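Local coordinates for sigma regulatory family protein-PP2C phosphatase (Chlamydia trachomatis serovar L2, PDB 6MAB) that probably acts as a membrane-bound protein phosphatase whose periplasmic sensor domain, the part described here, is implicated in responding to TCA cycle intermediates, at residues A[39-42]-A[43-47]; A[154-157]-A[158-162]. All coordinates share one frame; numbering follows the deposited sequence.

Contact 1: residues A[39-42]-A[43-47]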
ATOM      1  N   LEU A  39      -7.326   0.456  17.057  1.00 17.43           N
ATOM      2  CA  LEU A  39      -8.372  -0.309  17.735  1.00 17.23           C
ATOM      3  C   LEU A  39      -8.480   0.115  19.195  1.00 19.13           C
ATOM      4  O   LEU A  39      -9.585   0.284  19.737  1.00 19.24           O
ATOM      5  CB  LEU A  39      -8.101  -1.810  17.632  1.00 16.72           C
ATOM      6  CG  LEU A  39      -9.057  -2.755  18.391  1.00 16.27           C
ATOM      7  CD1 LEU A  39     -10.460  -2.654  17.822  1.00 20.06           C
ATOM      8  CD2 LEU A  39      -8.594  -4.197  18.331  1.00 20.09           C
ATOM      9  N   ALA A  40      -7.340   0.303  19.845  1.00 20.40           N
ATOM     10  CA  ALA A  40      -7.356   0.705  21.245  1.00 22.21           C
ATOM     11  C   ALA A  40      -8.021   2.064  21.426  1.00 19.55           C
ATOM     12  O   ALA A  40      -8.752   2.276  22.403  1.00 23.63           O
ATOM     13  CB  ALA A  40      -5.931   0.740  21.790  1.00 21.17           C
ATOM     14  N   LEU A  41      -7.743   3.010  20.521  1.00 21.43           N
ATOM     15  CA  LEU A  41      -8.364   4.329  20.589  1.00 26.71           C
ATOM     16  C   LEU A  41      -9.863   4.214  20.385  1.00 24.00           C
ATOM     17  O   LEU A  41     -10.653   4.743  21.168  1.00 24.96           O
ATOM     18  CB  LEU A  41      -7.767   5.262  19.519  1.00 23.64           C
ATOM     19  CG  LEU A  41      -8.388   6.665  19.412  1.00 25.21           C
ATOM     20  CD1 LEU A  41      -8.255   7.399  20.754  1.00 33.78           C
ATOM     21  CD2 LEU A  41      -7.727   7.449  18.264  1.00 26.22           C
ATOM     22  N   PHE A  42     -10.261   3.502  19.332  1.00 20.09           N
ATOM     23  CA  PHE A  42     -11.670   3.334  19.029  1.00 26.26           C
ATOM     24  C   PHE A  42     -12.410   2.701  20.194  1.00 26.58           C
ATOM     25  O   PHE A  42     -13.512   3.135  20.542  1.00 27.40           O
ATOM     26  CB  PHE A  42     -11.830   2.493  17.767  1.00 21.60           C
ATOM     27  CG  PHE A  42     -13.237   2.388  17.297  1.00 21.51           C
ATOM     28  CD1 PHE A  42     -13.761   3.366  16.471  1.00 31.91           C
ATOM     29  CD2 PHE A  42     -14.046   1.344  17.699  1.00 29.08           C
ATOM     30  CE1 PHE A  42     -15.068   3.296  16.045  1.00 29.41           C
ATOM     31  CE2 PHE A  42     -15.357   1.279  17.274  1.00 37.45           C
ATOM     32  CZ  PHE A  42     -15.856   2.258  16.444  1.00 30.18           C
ATOM     33  N   SER A  43     -11.816   1.669  20.804  1.00 23.81           N
ATOM     34  CA  SER A  43     -12.463   0.929  21.882  1.00 31.47           C
ATOM     35  C   SER A  43     -12.593   1.772  23.137  1.00 33.34           C
ATOM     36  O   SER A  43     -13.536   1.583  23.918  1.00 32.79           O
ATOM     37  CB  SER A  43     -11.667  -0.344  22.201  1.00 26.38           C
ATOM     38  OG  SER A  43     -11.732  -1.240  21.109  1.00 30.25           O
ATOM     39  N   GLU A  44     -11.636   2.674  23.360  1.00 30.18           N
ATOM     40  CA  GLU A  44     -11.674   3.552  24.521  1.00 33.64           C
ATOM     41  C   GLU A  44     -12.796   4.564  24.392  1.00 35.84           C
ATOM     42  O   GLU A  44     -13.300   5.050  25.408  1.00 37.99           O
ATOM     43  CB  GLU A  44     -10.315   4.249  24.673  1.00 29.88           C
ATOM     44  CG  GLU A  44     -10.118   5.071  25.926  1.00 38.22           C
ATOM     45  CD  GLU A  44      -8.642   5.413  26.144  1.00 38.62           C
ATOM     46  OE1 GLU A  44      -7.801   4.487  26.161  1.00 43.83           O
ATOM     47  OE2 GLU A  44      -8.311   6.606  26.270  1.00 55.79           O
ATOM     48  N   ILE A  45     -13.214   4.852  23.165  1.00 35.41           N
ATOM     49  CA  ILE A  45     -14.296   5.791  22.898  1.00 39.19           C
ATOM     50  C   ILE A  45     -15.635   5.081  22.832  1.00 44.09           C
ATOM     51  O   ILE A  45     -16.599   5.510  23.470  1.00 44.93           O
ATOM     52  CB  ILE A  45     -14.014   6.561  21.590  1.00 46.37           C
ATOM     53  CG1 ILE A  45     -12.704   7.339  21.713  1.00 40.97           C
ATOM     54  CG2 ILE A  45     -15.173   7.487  21.248  1.00 55.72           C
ATOM     55  CD1 ILE A  45     -12.229   7.969  20.413  1.00 46.09           C
ATOM     56  N   PHE A  46     -15.711   4.005  22.047  1.00 35.80           N
ATOM     57  CA  PHE A  46     -16.933   3.224  21.864  1.00 41.17           C
ATOM     58  C   PHE A  46     -16.723   1.797  22.365  1.00 50.67           C
ATOM     59  O   PHE A  46     -15.782   1.119  21.940  1.00 55.96           O
ATOM     60  CB  PHE A  46     -17.327   3.212  20.397  1.00 38.49           C
ATOM     61  CG  PHE A  46     -17.288   4.565  19.770  1.00 40.33           C
ATOM     62  CD1 PHE A  46     -18.311   5.469  19.984  1.00 41.09           C
ATOM     63  CD2 PHE A  46     -16.212   4.946  18.991  1.00 39.58           C
ATOM     64  CE1 PHE A  46     -18.273   6.725  19.404  1.00 59.50           C
ATOM     65  CE2 PHE A  46     -16.163   6.194  18.413  1.00 55.99           C
ATOM     66  CZ  PHE A  46     -17.194   7.089  18.620  1.00 66.76           C
ATOM     67  N   ASP A  47     -17.623   1.328  23.230  1.00 42.46           N
ATOM     68  CA  ASP A  47     -17.439   0.039  23.899  1.00 61.16           C
ATOM     69  C   ASP A  47     -17.730  -1.125  22.955  1.00 43.10           C
ATOM     70  O   ASP A  47     -18.846  -1.253  22.439  1.00 50.33           O
ATOM     71  CB  ASP A  47     -18.344  -0.052  25.125  1.00 88.74           C
ATOM     72  CG  ASP A  47     -18.244  -1.396  25.815  1.00 83.87           C
ATOM     73  OD1 ASP A  47     -17.101  -1.856  26.041  1.00 58.78           O
ATOM     74  OD2 ASP A  47     -19.300  -1.993  26.123  1.00 95.44           O
TER
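Phe46 N gives Phe42 O a short, almost straight hydrogen bond, 2.8 Å with 174° at the hydrogen, and with it the alpha helix 35-45 comes to its C-terminal end, since Phe46 is the first residue to leave helical backbone angles. One turn earlier, Leu39 O is gripped twice by a single residue. Ser43 N reaches it at 2.8 Å, and Ser43 OG donates to the same oxygen at 3.0 Å from the opposite face of the carbonyl plane. The serine hydroxyl manages this because chi1 (-67°) sets OG opposite its own carbonyl carbon, folded back along the helix. Between these turns the pattern slackens: Glu44 N bonds Ala40 O at 3.1 Å and adds a weak second bond to Leu41 O, while Ile45 N has weak bonds to both Leu41 O and Phe42 O.

The packing follows the same spacing. Leu41 and Ile45 run side by side on one flank, meeting through their CD1 methyls at 4.0 Å. The buried Phe42 side chain touches Met64 of helix 58-68, Ile75 of strand 74-80 and Leu146 of strand 142-151. The Phe46 side chain crosses it nearly at right angles, its ring plane turned 46° from that of Phe42, with CD2 over one face of the Phe42 ring, 3.6 Å from Phe42 CE1.

Contact 2: residues A[154-157]-A[158-162]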
ATOM      1  N   TYR A 154       0.847  12.332   3.458  1.00 19.73           N
ATOM      2  CA  TYR A 154       1.745  12.872   4.480  1.00 20.47           C
ATOM      3  C   TYR A 154       3.007  12.025   4.650  1.00 22.02           C
ATOM      4  O   TYR A 154       4.021  12.525   5.164  1.00 21.85           O
ATOM      5  CB  TYR A 154       1.003  12.998   5.819  1.00 20.02           C
ATOM      6  CG  TYR A 154       0.780  11.677   6.517  1.00 19.98           C
ATOM      7  CD1 TYR A 154      -0.220  10.802   6.121  1.00 23.01           C
ATOM      8  CD2 TYR A 154       1.590  11.308   7.588  1.00 21.12           C
ATOM      9  CE1 TYR A 154      -0.410   9.586   6.782  1.00 25.81           C
ATOM     10  CE2 TYR A 154       1.402  10.119   8.251  1.00 24.89           C
ATOM     11  CZ  TYR A 154       0.404   9.259   7.850  1.00 25.91           C
ATOM     12  OH  TYR A 154       0.231   8.054   8.507  1.00 27.59           O
ATOM     13  N   LEU A 155       2.982  10.772   4.206  1.00 18.80           N
ATOM     14  CA  LEU A 155       4.163   9.914   4.166  1.00 20.53           C
ATOM     15  C   LEU A 155       4.818   9.893   2.805  1.00 23.18           C
ATOM     16  O   LEU A 155       6.014  10.143   2.673  1.00 20.46           O
ATOM     17  CB  LEU A 155       3.785   8.489   4.523  1.00 22.54           C
ATOM     18  CG  LEU A 155       3.387   8.233   5.962  1.00 33.59           C
ATOM     19  CD1 LEU A 155       2.625   6.919   6.020  1.00 31.73           C
ATOM     20  CD2 LEU A 155       4.653   8.198   6.839  1.00 34.27           C
ATOM     21  N   LEU A 156       4.035   9.601   1.766  1.00 21.05           N
ATOM     22  CA  LEU A 156       4.636   9.388   0.465  1.00 20.11           C
ATOM     23  C   LEU A 156       5.169  10.664  -0.177  1.00 18.73           C
ATOM     24  O   LEU A 156       6.152  10.590  -0.930  1.00 22.05           O
ATOM     25  CB  LEU A 156       3.637   8.710  -0.468  1.00 20.67           C
ATOM     26  CG  LEU A 156       3.260   7.301  -0.035  1.00 21.53           C
ATOM     27  CD1 LEU A 156       2.463   6.608  -1.139  1.00 22.71           C
ATOM     28  CD2 LEU A 156       4.476   6.437   0.359  1.00 25.00           C
ATOM     29  N   ASN A 157       4.548  11.834   0.048  1.00 20.71           N
ATOM     30  CA  ASN A 157       5.093  13.051  -0.545  1.00 22.01           C
ATOM     31  C   ASN A 157       6.553  13.223  -0.156  1.00 22.95           C
ATOM     32  O   ASN A 157       7.401  13.509  -1.007  1.00 25.65           O
ATOM     33  CB  ASN A 157       4.292  14.284  -0.134  1.00 21.56           C
ATOM     34  CG  ASN A 157       2.926  14.329  -0.785  1.00 30.27           C
ATOM     35  OD1 ASN A 157       2.591  13.463  -1.593  1.00 28.29           O
ATOM     36  ND2 ASN A 157       2.109  15.301  -0.392  1.00 24.61           N
ATOM     37  N   GLY A 158       6.865  13.030   1.124  1.00 23.20           N
ATOM     38  CA  GLY A 158       8.244  13.178   1.561  1.00 24.13           C
ATOM     39  C   GLY A 158       9.141  12.033   1.122  1.00 21.27           C
ATOM     40  O   GLY A 158      10.296  12.255   0.745  1.00 25.55           O
ATOM     41  N   LEU A 159       8.642  10.796   1.200  1.00 20.09           N
ATOM     42  CA  LEU A 159       9.463   9.643   0.832  1.00 22.47           C
ATOM     43  C   LEU A 159       9.727   9.569  -0.665  1.00 23.84           C
ATOM     44  O   LEU A 159      10.751   9.012  -1.089  1.00 24.13           O
ATOM     45  CB  LEU A 159       8.813   8.361   1.313  1.00 20.95           C
ATOM     46  CG  LEU A 159       8.785   8.136   2.827  1.00 25.28           C
ATOM     47  CD1 LEU A 159       8.012   6.866   3.146  1.00 34.32           C
ATOM     48  CD2 LEU A 159      10.190   8.030   3.395  1.00 27.86           C
ATOM     49  N   LEU A 160       8.834  10.122  -1.488  1.00 21.29           N
ATOM     50  CA  LEU A 160       9.043  10.116  -2.928  1.00 22.11           C
ATOM     51  C   LEU A 160       9.717  11.388  -3.438  1.00 22.56           C
ATOM     52  O   LEU A 160      10.070  11.468  -4.622  1.00 25.92           O
ATOM     53  CB  LEU A 160       7.692   9.904  -3.642  1.00 21.06           C
ATOM     54  CG  LEU A 160       7.273   8.449  -3.851  1.00 27.80           C
ATOM     55  CD1 LEU A 160       7.355   7.672  -2.590  1.00 23.88           C
ATOM     56  CD2 LEU A 160       5.834   8.399  -4.437  1.00 22.44           C
ATOM     57  N   ALA A 161       9.907  12.389  -2.582  1.00 25.21           N
ATOM     58  CA  ALA A 161      10.609  13.592  -3.000  1.00 32.05           C
ATOM     59  C   ALA A 161      12.051  13.262  -3.376  1.00 36.20           C
ATOM     60  O   ALA A 161      12.691  12.400  -2.767  1.00 34.01           O
ATOM     61  CB  ALA A 161      10.579  14.634  -1.885  1.00 31.53           C
ATOM     62  N   ALA A 162      12.565  13.966  -4.385  1.00 33.23           N
ATOM     63  CA  ALA A 162      13.927  13.776  -4.880  1.00 48.97           C
ATOM     64  C   ALA A 162      14.443  15.131  -5.379  1.00 65.28           C
ATOM     65  O   ALA A 162      14.595  15.380  -6.570  1.00 66.93           O
ATOM     66  CB  ALA A 162      13.977  12.717  -5.986  1.00 43.90           C
TER
HETATM   67  O   HOH W   1       5.721  13.958   3.628  1.00 25.90           O
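Leu155 O accepts a hydrogen bond from Leu159 N at 3.1 Å, near the C-terminal part of helix 153-160; the donor lies in the plane of that carbonyl, with 163° at the hydrogen. Leu156 O accepts a shorter one from Leu160 N, 2.8 Å, tilted moderately from the carbonyl plane.

A water links Tyr154 O and Gly158 N: it donates to Tyr154 O at 2.7 Å and weakly accepts from Gly158 N at 2.9 Å, bridging two groups that would pair directly in an unbroken alpha helix. Beyond the turn, Ala161 N makes a weak bond to Gly158 O.

Two later carbonyls, Leu159 O and Leu160 O, have partners elsewhere in the fold. Leu159 O receives a hydrogen bond from Lys24 NZ of helix 2-31 and a weak one from Thr170 OG1, while Leu160 O is hydrogen-bonded to Thr183 OG1.

With chi1 at -69°, Leu159 CG lies beside its own backbone N and comes within 3.4 Å of Leu155 O. Leu160 CB stands 3.2 Å from Leu156 O. The side chains of Leu156 and Leu160 touch only loosely, CD2 to CD1 at 4.3 Å, and both lean on Gln181, with Leu156 also on Ile172, while Leu159 packs on Thr27 and Leu28. The arrangement is that of a short amphipathic helix, its leucines packed on helix 2-31 and on strands 169-174 and 179-182, its Asn157-Gly158 side exposed, connecting the two antiparallel sheets of the sensor domain.

From the N terminus, the long helix 2-31 leads into helix 35-45, whose last turns hold contact 1. That helix packs on strands 74-80 and 142-151 of the five-stranded antiparallel sheet and also touches helix 58-68, which precedes the sheet in the chain. Strand 142-151 leads into helix 153-160, and there contact 2 opens before the chain enters the six-stranded sheet. The two are in series, neither nesting nor crossing, and each closes only a helical turn. The centres of contact 1 and contact 2 are about 30 Å apart, and their nearest atoms about 13 Å. Contact 1 lies on a helix packed against the first sheet, whereas contact 2 joins the second sheet to helix 2-31.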